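Local coordinates for putative iron-regulated protein A (Parabacteroides distasonis ATCC 8503, PDB 4ECG) that is of unsettled function but binds calcium and, as an imelysin-like member of the M75 peptidase family, is a putative metalloendopeptidase, possibly iron-regulated, at residues Glu152-Leu157 and Leu174-Leu179. Residues are numbered along the deposited sequence; the frame is centred on the assembly and turned at random.
Sequences EKMLFL and LEYLKL
Met-154, a selenomethionine, reaches from the last turn of helix 147-155 to Tyr-176 on helix 171-196, a worked example of how one unbranched side chain can join two helices. Its CG stands anti to the carbonyl carbon (chi1 -60°) and the chain runs extended beyond it, which carries Met-154 CE over one face of the phenol ring, 3.7 Å from the Tyr-176 centroid and only 16° off the normal. This is a CH-pi contact; Met-154 SE meets the same ring more obliquely and lies 3.9 Å from Leu-177 CB. Beside this tightly packed part the contact thins to a single methyl pair, Leu-155 CD2 to Leu-177 CD2 at 3.8 Å, and on the far side of helix 171-196 the partly exposed Glu-175 and Lys-178 form a salt bridge whose hydrogen bond, Lys-178 NZ to Glu-175 OE1, is weak. Tyr-176 OH is hydrogen-bonded to the backbone O of Leu-145, while Ile-118, Ile-121 and Ile-122 of helix 115-124 also touch its side chain. With an alanine in place of Tyr-176, the selenomethionine methyl would probably lose its aromatic face and the Leu-145 carbonyl this donor. No hydrogen bond crosses between the two segments; Met-154 and Tyr-176 form a Met-aromatic contact between two helices of the largely helical imelysin-like fold.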
ATOM      1  N   GLU A 152       4.974 -14.722  -2.199  1.00 43.06           N
ATOM      2  CA  GLU A 152       5.235 -14.378  -3.601  1.00 42.77           C
ATOM      3  C   GLU A 152       6.396 -15.164  -4.120  1.00 45.85           C
ATOM      4  O   GLU A 152       6.347 -15.721  -5.236  1.00 41.01           O
ATOM      5  CB  GLU A 152       5.567 -12.873  -3.709  1.00 43.64           C
ATOM      6  CG  GLU A 152       5.554 -12.294  -5.120  1.00 44.90           C
ATOM      7  CD  GLU A 152       6.230 -10.935  -5.254  1.00 46.16           C
ATOM      8  OE1 GLU A 152       6.806 -10.380  -4.251  1.00 43.84           O
ATOM      9  OE2 GLU A 152       6.208 -10.456  -6.402  1.00 41.88           O
ATOM     10  N   LYS A 153       7.458 -15.190  -3.307  1.00 44.98           N
ATOM     11  CA  LYS A 153       8.722 -15.772  -3.713  1.00 45.36           C
ATOM     12  C   LYS A 153       8.545 -17.262  -3.937  1.00 44.12           C
ATOM     13  O   LYS A 153       9.198 -17.803  -4.799  1.00 47.27           O
ATOM     14  CB  LYS A 153       9.858 -15.561  -2.678  1.00 44.08           C
ATOM     15  CG  LYS A 153      11.238 -15.819  -3.302  1.00 45.98           C
ATOM     16  CD  LYS A 153      12.422 -15.638  -2.325  1.00 47.65           C
ATOM     17  CE  LYS A 153      13.805 -15.866  -2.967  1.00 47.49           C
ATOM     18  NZ  LYS A 153      14.076 -17.287  -3.368  1.00 48.93           N
HETATM   19  N   MSE A 154       7.640 -17.881  -3.185  1.00 44.92           N
HETATM   20  CA  MSE A 154       7.335 -19.306  -3.284  1.00 43.41           C
HETATM   21  C   MSE A 154       6.268 -19.635  -4.338  1.00 44.29           C
HETATM   22  O   MSE A 154       6.210 -20.767  -4.777  1.00 43.13           O
HETATM   23  CB  MSE A 154       6.870 -19.839  -1.929  1.00 43.87           C
HETATM   24  CG  MSE A 154       7.887 -19.701  -0.811  1.00 44.33           C
HETATM   25 SE   MSE A 154       7.190 -20.106   0.983  0.75 41.86          SE
HETATM   26  CE  MSE A 154       8.885 -19.976   1.866  1.00 43.01           C
ATOM     27  N   LEU A 155       5.419 -18.678  -4.717  1.00 43.31           N
ATOM     28  CA  LEU A 155       4.340 -18.947  -5.674  1.00 44.78           C
ATOM     29  C   LEU A 155       4.709 -18.657  -7.152  1.00 45.12           C
ATOM     30  O   LEU A 155       4.114 -19.211  -8.082  1.00 47.05           O
ATOM     31  CB  LEU A 155       3.116 -18.109  -5.303  1.00 42.74           C
ATOM     32  CG  LEU A 155       2.366 -18.534  -4.070  1.00 42.60           C
ATOM     33  CD1 LEU A 155       1.312 -17.468  -3.746  1.00 43.62           C
ATOM     34  CD2 LEU A 155       1.739 -19.920  -4.239  1.00 41.50           C
ATOM     35  N   PHE A 156       5.675 -17.780  -7.330  1.00 42.16           N
ATOM     36  CA  PHE A 156       5.961 -17.125  -8.586  1.00 46.10           C
ATOM     37  C   PHE A 156       7.444 -17.266  -8.977  1.00 47.07           C
ATOM     38  O   PHE A 156       8.319 -17.279  -8.130  1.00 45.09           O
ATOM     39  CB  PHE A 156       5.671 -15.600  -8.489  1.00 39.84           C
ATOM     40  CG  PHE A 156       4.227 -15.236  -8.411  1.00 40.88           C
ATOM     41  CD1 PHE A 156       3.439 -15.151  -9.583  1.00 45.43           C
ATOM     42  CD2 PHE A 156       3.639 -14.911  -7.211  1.00 41.69           C
ATOM     43  CE1 PHE A 156       2.112 -14.790  -9.517  1.00 44.04           C
ATOM     44  CE2 PHE A 156       2.300 -14.535  -7.148  1.00 42.46           C
ATOM     45  CZ  PHE A 156       1.541 -14.498  -8.293  1.00 44.45           C
ATOM     46  N   LEU A 157       7.715 -17.323 -10.270  1.00 48.89           N
ATOM     47  CA  LEU A 157       9.084 -17.213 -10.760  1.00 53.34           C
ATOM     48  C   LEU A 157       9.099 -16.293 -11.976  1.00 53.74           C
ATOM     49  O   LEU A 157       8.438 -16.539 -13.011  1.00 53.35           O
ATOM     50  CB  LEU A 157       9.638 -18.581 -11.118  1.00 55.87           C
ATOM     51  CG  LEU A 157      11.104 -18.672 -11.536  1.00 63.59           C
ATOM     52  CD1 LEU A 157      11.993 -18.188 -10.383  1.00 64.17           C
ATOM     53  CD2 LEU A 157      11.413 -20.127 -11.930  1.00 66.62           C
ATOM     54  N   LEU A 174       6.332 -25.934   1.698  1.00 47.27           N
ATOM     55  CA  LEU A 174       4.875 -25.927   1.585  1.00 47.52           C
ATOM     56  C   LEU A 174       4.238 -25.574   2.914  1.00 49.61           C
ATOM     57  O   LEU A 174       3.308 -24.757   2.984  1.00 51.15           O
ATOM     58  CB  LEU A 174       4.338 -27.287   1.112  1.00 47.49           C
ATOM     59  CG  LEU A 174       4.559 -27.514  -0.402  1.00 46.62           C
ATOM     60  CD1 LEU A 174       4.441 -28.994  -0.708  1.00 42.79           C
ATOM     61  CD2 LEU A 174       3.608 -26.694  -1.286  1.00 44.13           C
ATOM     62  N   GLU A 175       4.712 -26.190   3.978  1.00 44.53           N
ATOM     63  CA  GLU A 175       4.196 -25.833   5.278  1.00 45.64           C
ATOM     64  C   GLU A 175       4.514 -24.333   5.599  1.00 44.46           C
ATOM     65  O   GLU A 175       3.708 -23.601   6.206  1.00 40.84           O
ATOM     66  CB  GLU A 175       4.741 -26.796   6.331  1.00 47.72           C
ATOM     67  CG  GLU A 175       4.131 -26.557   7.695  1.00 56.64           C
ATOM     68  CD  GLU A 175       2.598 -26.791   7.778  1.00 65.76           C
ATOM     69  OE1 GLU A 175       2.055 -27.610   6.944  1.00 66.37           O
ATOM     70  OE2 GLU A 175       1.959 -26.159   8.703  1.00 65.60           O
ATOM     71  N   TYR A 176       5.679 -23.864   5.140  1.00 41.01           N
ATOM     72  CA  TYR A 176       6.089 -22.486   5.357  1.00 39.94           C
ATOM     73  C   TYR A 176       5.051 -21.575   4.690  1.00 40.15           C
ATOM     74  O   TYR A 176       4.470 -20.730   5.331  1.00 42.03           O
ATOM     75  CB  TYR A 176       7.520 -22.338   4.803  1.00 41.16           C
ATOM     76  CG  TYR A 176       8.313 -21.105   5.229  1.00 44.34           C
ATOM     77  CD1 TYR A 176       7.695 -19.878   5.542  1.00 42.55           C
ATOM     78  CD2 TYR A 176       9.692 -21.150   5.274  1.00 45.38           C
ATOM     79  CE1 TYR A 176       8.431 -18.746   5.850  1.00 41.75           C
ATOM     80  CE2 TYR A 176      10.413 -20.026   5.613  1.00 46.67           C
ATOM     81  CZ  TYR A 176       9.784 -18.840   5.918  1.00 41.39           C
ATOM     82  OH  TYR A 176      10.562 -17.769   6.299  1.00 42.41           O
ATOM     83  N   LEU A 177       4.766 -21.832   3.412  1.00 42.86           N
ATOM     84  CA  LEU A 177       3.763 -21.124   2.619  1.00 42.83           C
ATOM     85  C   LEU A 177       2.396 -21.081   3.320  1.00 43.77           C
ATOM     86  O   LEU A 177       1.719 -20.044   3.302  1.00 45.31           O
ATOM     87  CB  LEU A 177       3.625 -21.750   1.227  1.00 40.11           C
ATOM     88  CG  LEU A 177       2.548 -21.176   0.263  1.00 45.03           C
ATOM     89  CD1 LEU A 177       2.775 -19.661   0.035  1.00 40.02           C
ATOM     90  CD2 LEU A 177       2.425 -21.963  -1.079  1.00 40.06           C
ATOM     91  N   LYS A 178       1.983 -22.186   3.911  1.00 41.80           N
ATOM     92  CA  LYS A 178       0.722 -22.249   4.654  1.00 44.18           C
ATOM     93  C   LYS A 178       0.787 -21.325   5.871  1.00 47.29           C
ATOM     94  O   LYS A 178      -0.145 -20.554   6.112  1.00 52.24           O
ATOM     95  CB  LYS A 178       0.456 -23.668   5.131  1.00 49.16           C
ATOM     96  CG  LYS A 178      -0.928 -23.938   5.718  1.00 57.07           C
ATOM     97  CD  LYS A 178      -1.005 -25.240   6.513  1.00 63.47           C
ATOM     98  CE  LYS A 178      -1.614 -26.429   5.765  1.00 73.82           C
ATOM     99  NZ  LYS A 178      -1.412 -27.732   6.529  1.00 76.89           N
ATOM    100  N   LEU A 179       1.898 -21.360   6.610  1.00 42.89           N
ATOM    101  CA  LEU A 179       2.001 -20.563   7.837  1.00 44.81           C
ATOM    102  C   LEU A 179       2.028 -19.055   7.555  1.00 44.36           C
ATOM    103  O   LEU A 179       1.373 -18.281   8.241  1.00 39.85           O
ATOM    104  CB  LEU A 179       3.206 -20.993   8.677  1.00 47.03           C
ATOM    105  CG  LEU A 179       3.032 -22.367   9.311  1.00 48.17           C
ATOM    106  CD1 LEU A 179       4.397 -22.865   9.737  1.00 49.17           C
ATOM    107  CD2 LEU A 179       2.056 -22.274  10.488  1.00 50.45           C
TER